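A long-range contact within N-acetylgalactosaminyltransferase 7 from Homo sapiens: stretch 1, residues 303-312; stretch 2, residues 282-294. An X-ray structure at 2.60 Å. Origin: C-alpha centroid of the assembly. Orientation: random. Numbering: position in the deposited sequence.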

# COMPACT_ATOMS: atom_id res chain seq x y z
N LYS A 303 13.85 7.96 14.37
CA LYS A 303 12.78 7.85 15.36
C LYS A 303 12.76 9.12 16.21
O LYS A 303 13.77 9.82 16.34
CB LYS A 303 12.98 6.63 16.30
CG LYS A 303 12.97 5.25 15.65
CD LYS A 303 11.59 4.80 15.20
CE LYS A 303 11.65 3.43 14.52
NZ LYS A 303 10.35 3.04 13.87
N ARG A 304 11.60 9.41 16.81
CA ARG A 304 11.49 10.58 17.68
C ARG A 304 11.00 10.17 19.06
O ARG A 304 10.11 9.32 19.19
CB ARG A 304 10.56 11.64 17.07
CG ARG A 304 11.09 12.24 15.76
CD ARG A 304 10.03 13.08 15.04
NE ARG A 304 9.87 14.42 15.62
CZ ARG A 304 8.80 14.84 16.30
NH1 ARG A 304 7.77 14.02 16.50
NH2 ARG A 304 8.77 16.08 16.79
N VAL A 305 11.58 10.76 20.10
CA VAL A 305 11.16 10.41 21.45
C VAL A 305 10.88 11.69 22.22
O VAL A 305 11.46 12.74 21.92
CB VAL A 305 12.20 9.53 22.18
CG1 VAL A 305 12.52 8.27 21.36
CG2 VAL A 305 13.45 10.36 22.49
N PRO A 306 10.01 11.66 23.21
CA PRO A 306 9.65 12.90 23.91
C PRO A 306 10.85 13.51 24.61
O PRO A 306 11.79 12.81 25.02
CB PRO A 306 8.58 12.45 24.90
CG PRO A 306 8.88 11.00 25.12
CD PRO A 306 9.35 10.48 23.80
N LEU A 307 10.82 14.83 24.77
CA LEU A 307 11.86 15.52 25.54
C LEU A 307 11.84 15.02 26.99
O LEU A 307 10.78 14.83 27.59
CB LEU A 307 11.65 17.03 25.48
CG LEU A 307 12.68 17.88 26.23
CD1 LEU A 307 14.04 17.79 25.59
CD2 LEU A 307 12.22 19.32 26.25
N THR A 308 13.01 14.83 27.54
CA THR A 308 13.11 14.12 28.81
C THR A 308 13.04 15.07 29.99
O THR A 308 13.31 16.27 29.86
CB THR A 308 14.42 13.38 28.88
OG1 THR A 308 15.46 14.36 28.82
CG2 THR A 308 14.56 12.39 27.74
N PRO A 309 12.71 14.56 31.17
CA PRO A 309 12.84 15.39 32.38
C PRO A 309 14.28 15.78 32.70
O PRO A 309 14.52 16.89 33.19
CB PRO A 309 12.22 14.51 33.48
CG PRO A 309 11.94 13.18 32.86
CD PRO A 309 11.85 13.39 31.39
N GLN A 310 15.26 14.91 32.43
CA GLN A 310 16.66 15.27 32.64
C GLN A 310 17.01 16.55 31.89
O GLN A 310 17.67 17.45 32.43
CB GLN A 310 17.60 14.14 32.19
CG GLN A 310 17.41 12.79 32.87
CD GLN A 310 16.27 11.98 32.28
OE1 GLN A 310 15.52 12.46 31.43
NE2 GLN A 310 16.14 10.75 32.74
N GLU A 311 16.60 16.65 30.63
CA GLU A 311 16.95 17.84 29.86
C GLU A 311 16.24 19.08 30.40
O GLU A 311 16.79 20.18 30.36
CB GLU A 311 16.62 17.63 28.38
CG GLU A 311 17.46 16.53 27.73
CD GLU A 311 18.93 16.87 27.69
OE1 GLU A 311 19.27 18.05 27.43
OE2 GLU A 311 19.76 15.95 27.91
N LYS A 312 15.01 18.91 30.92
CA LYS A 312 14.30 20.05 31.47
C LYS A 312 14.93 20.55 32.77
O LYS A 312 14.88 21.76 33.04
CB LYS A 312 12.83 19.69 31.67
CG LYS A 312 12.12 19.34 30.38
CD LYS A 312 10.74 18.84 30.64
CE LYS A 312 10.15 18.29 29.36
NZ LYS A 312 8.81 17.71 29.56
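Stretch 2 282-294: PQGGGDEDGYARG

Stretch 2 approaches as a loop, closes a type I beta turn from D287 to G290, and then runs as a strand, 292-294, beside strand 303-306. The N-to-C directions of the two strands make an angle of 142°, so the pairing is antiparallel but splayed, with the axes 4.4 Å apart at closest approach. The register follows from the backbone bonds: R293 N donates to V305 O at 2.7 Å and V305 N to R293 O at 3.0 Å, with N-H...acceptor angles of 157° and 170°. These make V305 and R293 a hydrogen-bonded pair, flanked by the non-hydrogen-bonded pairs R304 with G294 and P306 with A292. Beyond the strand, L307 N donates to Y291 O at 3.0 Å with an angle of 158°, though the position of that oxygen is less certain than those of the other acceptors.

R293 has the most covered surface, 127 Å². Its side chain shares a face of the sheet with V305, R293 CG lying 3.6 Å from V305 CG2, and then reaches past L307 and T308 to the helix. There R293 NH1 and E311 OE2 are 3.6 Å apart; the oxygen lies well out of the guanidinium plane, so this salt bridge is purely electrostatic.

R304, with 125 Å² covered, leaves the opposite face and returns across the earlier loop. Its guanidinium lies between Q283 and A292, which cover its two faces; R304 NH2 is 3.4 Å from A292 CB. At its edge, R304 NH1 donates to G284 O at 2.8 Å, a weak bond because the angle is only 119°.

L307, with 72 Å² covered, packs its CB 3.9 Å from Y291 CB. Next to it, P306 CB is 3.0 Å from G286 CA; an ideal CB on G286 would lie 1.7 Å from P306 CB, so in this backbone conformation there is no room for a CB at G286. At the helix, the extended K312 reaches D287 in a salt bridge, K312 NZ to D287 OD1 2.6 Å.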

# COMPACT_ATOMS: atom_id res chain seq x y z
N PRO A 282 1.84 20.94 13.62
CA PRO A 282 3.07 20.42 14.25
C PRO A 282 3.09 18.89 14.25
O PRO A 282 2.06 18.23 14.16
CB PRO A 282 3.03 20.97 15.67
CG PRO A 282 1.63 21.44 15.88
CD PRO A 282 0.98 21.67 14.56
N GLN A 283 4.30 18.33 14.36
CA GLN A 283 4.42 16.87 14.44
C GLN A 283 3.89 16.30 15.76
O GLN A 283 3.93 16.95 16.81
CB GLN A 283 5.87 16.44 14.26
CG GLN A 283 6.41 16.60 12.87
CD GLN A 283 7.74 15.87 12.70
OE1 GLN A 283 8.82 16.48 12.54
NE2 GLN A 283 7.66 14.55 12.74
N GLY A 284 3.36 15.09 15.69
CA GLY A 284 3.07 14.34 16.89
C GLY A 284 4.36 13.89 17.54
O GLY A 284 5.15 13.14 16.95
N GLY A 285 4.62 14.36 18.74
CA GLY A 285 5.92 14.18 19.35
C GLY A 285 5.78 14.20 20.86
O GLY A 285 4.89 14.85 21.41
N GLY A 286 6.69 13.50 21.50
CA GLY A 286 6.44 13.03 22.86
C GLY A 286 5.95 14.11 23.81
O GLY A 286 4.95 13.93 24.50
N ASP A 287 6.68 15.21 23.89
CA ASP A 287 6.54 16.10 25.04
C ASP A 287 5.11 16.58 25.23
O ASP A 287 4.35 16.75 24.27
CB ASP A 287 7.43 17.32 24.87
CG ASP A 287 7.78 17.93 26.17
OD1 ASP A 287 7.98 17.17 27.13
OD2 ASP A 287 7.89 19.17 26.22
N GLU A 288 4.75 16.86 26.49
CA GLU A 288 3.46 17.49 26.74
C GLU A 288 3.33 18.79 25.97
O GLU A 288 2.21 19.25 25.72
CB GLU A 288 3.26 17.73 28.24
CG GLU A 288 1.77 17.68 28.69
CD GLU A 288 1.02 16.38 28.25
OE1 GLU A 288 1.67 15.51 27.62
OE2 GLU A 288 -0.20 16.26 28.53
N ASP A 289 4.45 19.39 25.57
CA ASP A 289 4.50 20.62 24.79
C ASP A 289 4.74 20.35 23.32
O ASP A 289 4.93 21.30 22.54
CB ASP A 289 5.61 21.53 25.32
CG ASP A 289 5.09 22.64 26.20
OD1 ASP A 289 3.89 22.61 26.56
OD2 ASP A 289 5.87 23.57 26.51
N GLY A 290 4.76 19.08 22.93
CA GLY A 290 5.11 18.67 21.59
C GLY A 290 6.60 18.60 21.31
O GLY A 290 6.98 18.47 20.14
N TYR A 291 7.45 18.68 22.33
CA TYR A 291 8.88 18.65 22.08
C TYR A 291 9.35 17.21 22.02
O TYR A 291 9.08 16.41 22.92
CB TYR A 291 9.64 19.44 23.14
CG TYR A 291 9.26 20.91 23.18
CD1 TYR A 291 8.61 21.51 22.11
CD2 TYR A 291 9.54 21.70 24.30
CE1 TYR A 291 8.25 22.85 22.15
CE2 TYR A 291 9.18 23.04 24.35
CZ TYR A 291 8.55 23.61 23.27
OH TYR A 291 8.17 24.94 23.31
N ALA A 292 10.06 16.87 20.95
CA ALA A 292 10.69 15.58 20.79
C ALA A 292 12.17 15.79 20.57
O ALA A 292 12.61 16.86 20.14
CB ALA A 292 10.07 14.81 19.62
N ARG A 293 12.96 14.78 20.89
CA ARG A 293 14.34 14.80 20.46
C ARG A 293 14.52 13.69 19.42
O ARG A 293 13.70 12.76 19.34
CB ARG A 293 15.31 14.72 21.67
CG ARG A 293 14.98 13.62 22.65
CD ARG A 293 15.40 13.87 24.09
NE ARG A 293 16.73 14.44 24.22
CZ ARG A 293 17.81 13.79 24.65
NH1 ARG A 293 18.96 14.46 24.76
NH2 ARG A 293 17.76 12.51 24.98
N GLY A 294 15.54 13.83 18.58
CA GLY A 294 15.78 12.88 17.50
C GLY A 294 16.56 11.66 17.99
O GLY A 294 17.48 11.78 18.81